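PDB 5B68: 4-alpha-glucanotransferase from Corynebacterium glutamicum, which is an amylomaltase, or disproportionating enzyme, a glucanotransferase that joins an N-terminal beta-sandwich domain to a TIM-barrel-type domain. Local coordinates for residues I161-L173 with D519-I531. Sequence-based numbering, arbitrary orientation.
Sequences ITPARLSTADKYL and DALAQRGIMGTSI. With SO4 (sulfate ion), chain H.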
loop_
_atom_site.group_PDB
_atom_site.type_symbol
_atom_site.label_atom_id
_atom_site.label_comp_id
_atom_site.label_asym_id
_atom_site.label_seq_id
_atom_site.Cartn_x
_atom_site.Cartn_y
_atom_site.Cartn_z
ATOM N N ILE A 161 5.984 6.886 20.190
ATOM C CA ILE A 161 4.832 6.647 21.034
ATOM C C ILE A 161 3.541 6.627 20.157
ATOM O O ILE A 161 3.249 7.570 19.384
ATOM C CB ILE A 161 4.746 7.750 22.090
ATOM C CG1 ILE A 161 6.049 7.826 22.941
ATOM C CG2 ILE A 161 3.543 7.537 22.965
ATOM C CD1 ILE A 161 6.391 6.534 23.695
ATOM N N THR A 162 2.811 5.530 20.250
ATOM C CA THR A 162 1.800 5.214 19.267
ATOM C C THR A 162 0.434 5.130 19.947
ATOM O O THR A 162 0.334 4.910 21.153
ATOM C CB THR A 162 2.118 3.924 18.562
ATOM O OG1 THR A 162 1.937 2.824 19.443
ATOM C CG2 THR A 162 3.523 3.902 17.931
ATOM N N PRO A 163 -0.631 5.443 19.193
ATOM C CA PRO A 163 -1.955 5.453 19.850
ATOM C C PRO A 163 -2.550 4.076 20.083
ATOM O O PRO A 163 -2.410 3.163 19.254
ATOM C CB PRO A 163 -2.806 6.301 18.897
ATOM C CG PRO A 163 -2.208 5.991 17.568
ATOM C CD PRO A 163 -0.721 5.929 17.802
ATOM N N ALA A 164 -3.269 3.931 21.194
ATOM C CA ALA A 164 -3.962 2.696 21.459
ATOM C C ALA A 164 -5.026 2.328 20.357
ATOM O O ALA A 164 -5.143 1.188 20.002
ATOM C CB ALA A 164 -4.600 2.747 22.863
ATOM N N ARG A 165 -5.757 3.335 19.844
ATOM C CA ARG A 165 -6.841 3.106 18.911
ATOM C C ARG A 165 -7.082 4.337 18.035
ATOM O O ARG A 165 -7.097 5.484 18.496
ATOM C CB ARG A 165 -8.095 2.778 19.692
ATOM C CG ARG A 165 -9.260 2.215 18.842
ATOM C CD ARG A 165 -10.505 1.990 19.715
ATOM N NE ARG A 165 -11.698 1.617 18.915
ATOM C CZ ARG A 165 -11.908 0.438 18.348
ATOM N NH1 ARG A 165 -13.068 0.236 17.725
ATOM N NH2 ARG A 165 -11.018 -0.580 18.409
ATOM N N LEU A 166 -7.237 4.086 16.750
ATOM C CA LEU A 166 -7.610 5.100 15.770
ATOM C C LEU A 166 -9.026 5.650 16.097
ATOM O O LEU A 166 -9.953 4.852 16.235
ATOM C CB LEU A 166 -7.648 4.446 14.378
ATOM C CG LEU A 166 -6.298 4.148 13.826
ATOM C CD1 LEU A 166 -6.366 3.139 12.728
ATOM C CD2 LEU A 166 -5.640 5.440 13.346
ATOM N N SER A 167 -9.147 6.953 16.236
ATOM C CA SER A 167 -10.452 7.623 16.507
ATOM C C SER A 167 -11.497 7.381 15.420
ATOM O O SER A 167 -12.710 7.295 15.746
ATOM C CB SER A 167 -10.229 9.106 16.733
ATOM O OG SER A 167 -9.290 9.272 17.733
ATOM N N THR A 168 -11.079 7.189 14.154
ATOM C CA THR A 168 -12.055 6.945 13.092
ATOM C C THR A 168 -12.816 5.607 13.279
ATOM O O THR A 168 -13.910 5.416 12.712
ATOM C CB THR A 168 -11.384 6.900 11.698
ATOM O OG1 THR A 168 -10.210 6.091 11.766
ATOM C CG2 THR A 168 -11.051 8.347 11.161
ATOM N N ALA A 169 -12.209 4.643 13.970
ATOM C CA ALA A 169 -12.804 3.300 14.135
ATOM C C ALA A 169 -14.195 3.419 14.808
ATOM O O ALA A 169 -15.216 3.008 14.230
ATOM C CB ALA A 169 -11.842 2.365 14.897
ATOM N N ASP A 170 -14.250 4.031 15.982
ATOM C CA ASP A 170 -15.552 4.197 16.656
ATOM C C ASP A 170 -16.497 5.164 15.935
ATOM O O ASP A 170 -17.745 4.995 16.008
ATOM C CB ASP A 170 -15.420 4.653 18.119
ATOM C CG ASP A 170 -14.834 3.588 19.050
ATOM O OD1 ASP A 170 -14.612 2.413 18.678
ATOM O OD2 ASP A 170 -14.520 4.000 20.187
ATOM N N LYS A 171 -15.929 6.157 15.250
ATOM C CA LYS A 171 -16.743 7.075 14.484
ATOM C C LYS A 171 -17.597 6.365 13.478
ATOM O O LYS A 171 -18.835 6.560 13.466
ATOM C CB LYS A 171 -15.915 8.174 13.828
ATOM C CG LYS A 171 -16.749 9.108 12.953
ATOM C CD LYS A 171 -15.884 10.214 12.390
ATOM C CE LYS A 171 -16.618 11.066 11.407
ATOM N NZ LYS A 171 -17.400 12.063 12.147
ATOM N N TYR A 172 -16.965 5.611 12.608
ATOM C CA TYR A 172 -17.670 4.856 11.605
ATOM C C TYR A 172 -18.424 3.607 12.058
ATOM O O TYR A 172 -19.384 3.232 11.429
ATOM C CB TYR A 172 -16.842 4.711 10.337
ATOM C CG TYR A 172 -16.481 6.077 9.827
ATOM C CD1 TYR A 172 -17.459 6.944 9.372
ATOM C CD2 TYR A 172 -15.181 6.532 9.870
ATOM C CE1 TYR A 172 -17.147 8.208 8.936
ATOM C CE2 TYR A 172 -14.858 7.796 9.440
ATOM C CZ TYR A 172 -15.842 8.636 8.973
ATOM O OH TYR A 172 -15.514 9.887 8.548
ATOM N N LEU A 173 -18.005 2.999 13.159
ATOM C CA LEU A 173 -18.767 1.906 13.733
ATOM C C LEU A 173 -20.122 2.431 14.153
ATOM O O LEU A 173 -21.133 1.786 13.976
ATOM C CB LEU A 173 -18.065 1.344 14.960
ATOM C CG LEU A 173 -16.931 0.362 14.716
ATOM C CD1 LEU A 173 -16.220 0.059 16.018
ATOM C CD2 LEU A 173 -17.443 -0.916 14.097
ATOM N N ASP A 519 -6.236 -9.673 16.318
ATOM C CA ASP A 519 -6.484 -8.856 17.464
ATOM C C ASP A 519 -5.570 -7.629 17.527
ATOM O O ASP A 519 -6.007 -6.552 17.961
ATOM C CB ASP A 519 -6.351 -9.656 18.781
ATOM C CG ASP A 519 -7.508 -10.636 18.997
ATOM O OD1 ASP A 519 -8.550 -10.481 18.325
ATOM O OD2 ASP A 519 -7.364 -11.583 19.809
ATOM N N ALA A 520 -4.339 -7.802 17.142
ATOM C CA ALA A 520 -3.398 -6.659 17.149
ATOM C C ALA A 520 -3.920 -5.547 16.196
ATOM O O ALA A 520 -3.790 -4.390 16.512
ATOM C CB ALA A 520 -2.032 -7.093 16.710
ATOM N N LEU A 521 -4.556 -5.928 15.107
ATOM C CA LEU A 521 -5.138 -4.961 14.142
ATOM C C LEU A 521 -6.428 -4.368 14.681
ATOM O O LEU A 521 -6.590 -3.152 14.785
ATOM C CB LEU A 521 -5.327 -5.573 12.782
ATOM C CG LEU A 521 -4.039 -5.988 12.033
ATOM C CD1 LEU A 521 -4.401 -6.821 10.835
ATOM C CD2 LEU A 521 -3.165 -4.788 11.686
ATOM N N ALA A 522 -7.330 -5.225 15.129
ATOM C CA ALA A 522 -8.660 -4.796 15.548
ATOM C C ALA A 522 -8.583 -3.909 16.741
ATOM O O ALA A 522 -9.305 -2.940 16.857
ATOM C CB ALA A 522 -9.501 -5.996 15.968
ATOM N N GLN A 523 -7.692 -4.247 17.650
ATOM C CA GLN A 523 -7.566 -3.397 18.841
ATOM C C GLN A 523 -7.158 -1.975 18.549
ATOM O O GLN A 523 -7.603 -1.018 19.221
ATOM C CB GLN A 523 -6.577 -3.997 19.826
ATOM C CG GLN A 523 -7.153 -5.204 20.537
ATOM C CD GLN A 523 -6.114 -5.947 21.366
ATOM O OE1 GLN A 523 -4.979 -5.499 21.481
ATOM N NE2 GLN A 523 -6.501 -7.111 21.928
ATOM N N ARG A 524 -6.387 -1.820 17.508
ATOM C CA ARG A 524 -6.002 -0.455 17.071
ATOM C C ARG A 524 -7.012 0.287 16.279
ATOM O O ARG A 524 -6.740 1.419 15.810
ATOM C CB ARG A 524 -4.733 -0.562 16.203
ATOM C CG ARG A 524 -3.578 -1.150 16.928
ATOM C CD ARG A 524 -2.681 -0.076 17.491
ATOM N NE ARG A 524 -1.451 -0.689 17.922
ATOM C CZ ARG A 524 -0.429 -0.047 18.488
ATOM N NH1 ARG A 524 -0.407 1.282 18.733
ATOM N NH2 ARG A 524 0.649 -0.778 18.801
ATOM N N GLY A 525 -8.175 -0.341 16.009
ATOM C CA GLY A 525 -9.122 0.216 15.121
ATOM C C GLY A 525 -8.826 0.166 13.641
ATOM O O GLY A 525 -9.392 0.967 12.889
ATOM N N ILE A 526 -7.979 -0.799 13.237
ATOM C CA ILE A 526 -7.706 -1.032 11.856
ATOM C C ILE A 526 -8.786 -1.971 11.310
ATOM O O ILE A 526 -9.000 -3.076 11.867
ATOM C CB ILE A 526 -6.303 -1.579 11.678
ATOM C CG1 ILE A 526 -5.282 -0.480 12.108
ATOM C CG2 ILE A 526 -6.065 -2.021 10.243
ATOM C CD1 ILE A 526 -3.817 -0.970 12.217
ATOM N N MET A 527 -9.401 -1.561 10.205
ATOM C CA MET A 527 -10.510 -2.303 9.608
ATOM C C MET A 527 -10.033 -3.378 8.743
ATOM O O MET A 527 -8.961 -3.276 8.112
ATOM C CB MET A 527 -11.382 -1.336 8.844
ATOM C CG MET A 527 -12.012 -0.285 9.729
ATOM S SD MET A 527 -13.164 0.752 8.789
ATOM C CE MET A 527 -13.335 2.151 9.899
ATOM N N GLY A 528 -10.792 -4.478 8.712
ATOM C CA GLY A 528 -10.613 -5.534 7.744
ATOM C C GLY A 528 -11.246 -5.262 6.396
ATOM O O GLY A 528 -11.789 -4.184 6.168
ATOM N N THR A 529 -11.189 -6.251 5.505
ATOM C CA THR A 529 -11.839 -6.181 4.200
ATOM C C THR A 529 -12.678 -7.456 4.004
ATOM O O THR A 529 -12.142 -8.557 4.100
ATOM C CB THR A 529 -10.809 -6.082 3.045
ATOM O OG1 THR A 529 -9.851 -7.149 3.170
ATOM C CG2 THR A 529 -10.071 -4.812 3.131
ATOM N N SER A 530 -13.970 -7.280 3.760
ATOM C CA SER A 530 -14.899 -8.350 3.404
ATOM C C SER A 530 -15.355 -8.156 1.969
ATOM O O SER A 530 -15.765 -7.028 1.583
ATOM C CB SER A 530 -16.093 -8.225 4.281
ATOM O OG SER A 530 -15.862 -8.495 5.628
ATOM N N ILE A 531 -15.248 -9.185 1.161
ATOM C CA ILE A 531 -15.565 -9.112 -0.276
ATOM C C ILE A 531 -16.678 -10.142 -0.524
ATOM O O ILE A 531 -16.509 -11.350 -0.248
ATOM C CB ILE A 531 -14.310 -9.396 -1.133
ATOM C CG1 ILE A 531 -13.229 -8.356 -0.834
ATOM C CG2 ILE A 531 -14.594 -9.308 -2.637
ATOM C CD1 ILE A 531 -11.925 -8.640 -1.585
HETATM S S SO4 H . -19.432 14.047 9.411
HETATM O O1 SO4 H . -20.099 14.644 10.594
HETATM O O2 SO4 H . -18.278 14.863 8.922
HETATM O O3 SO4 H . -18.956 12.709 9.814
HETATM O O4 SO4 H . -20.429 13.947 8.319
HETATM O O HOH W 1 3.095 0.232 19.256
HETATM O O HOH W 2 -9.804 3.188 10.998
#
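The guanidinium of Arg524 meets Thr162 OG1 at its edge, in plane, and that of Arg165 has Gly525 CA over one face and Gln523 O at its edge. Ala169 CB lies over the same face, toward the rim. Arg524 bends at chi2 (-96°) to bring NH1 to the end of strand 153-162. There NH1 donates to Thr162 OG1 at 2.9 Å, nearly straight, and to Pro163 O at 2.8 Å, from above the carbonyl plane. A water joins Arg524 NH2 to the same threonine hydroxyl, and Arg524 also touches Val80 of strand 76-80.

Arg165 is extended from CG to NE, which carries its guanidinium to the end of helix 515-523. Its NE and NH1 both grip Asp170 OD1, with NH1 at 2.8 Å. Its NH2 makes a weak bond to Ala522 O (3.3 Å), in the last turn of that helix. The helix closes in a Schellman motif at Gly525. Gly525, at positive phi, lies close to Ala169, with CA 3.5 Å from Ala169 CB. Between the two arginines the backbones join: Leu166 N donates to Arg524 O at 2.9 Å. Leu166 CD1 packs on Ile526 CG1 at 3.8 Å. A water donates to both Gly525 O and Thr168 OG1, and that hydroxyl also bonds to Ala503 O.

The contact fastens the link from the beta sandwich to helix 167-174 against the turn leading into barrel strand 528-531. Arg524 binds neutral oxygens here, while Asp170 probably offsets the charge of Arg165 and holds its guanidinium beside the C-terminal end of helix 515-523, whose carbonyls would favour a positive group.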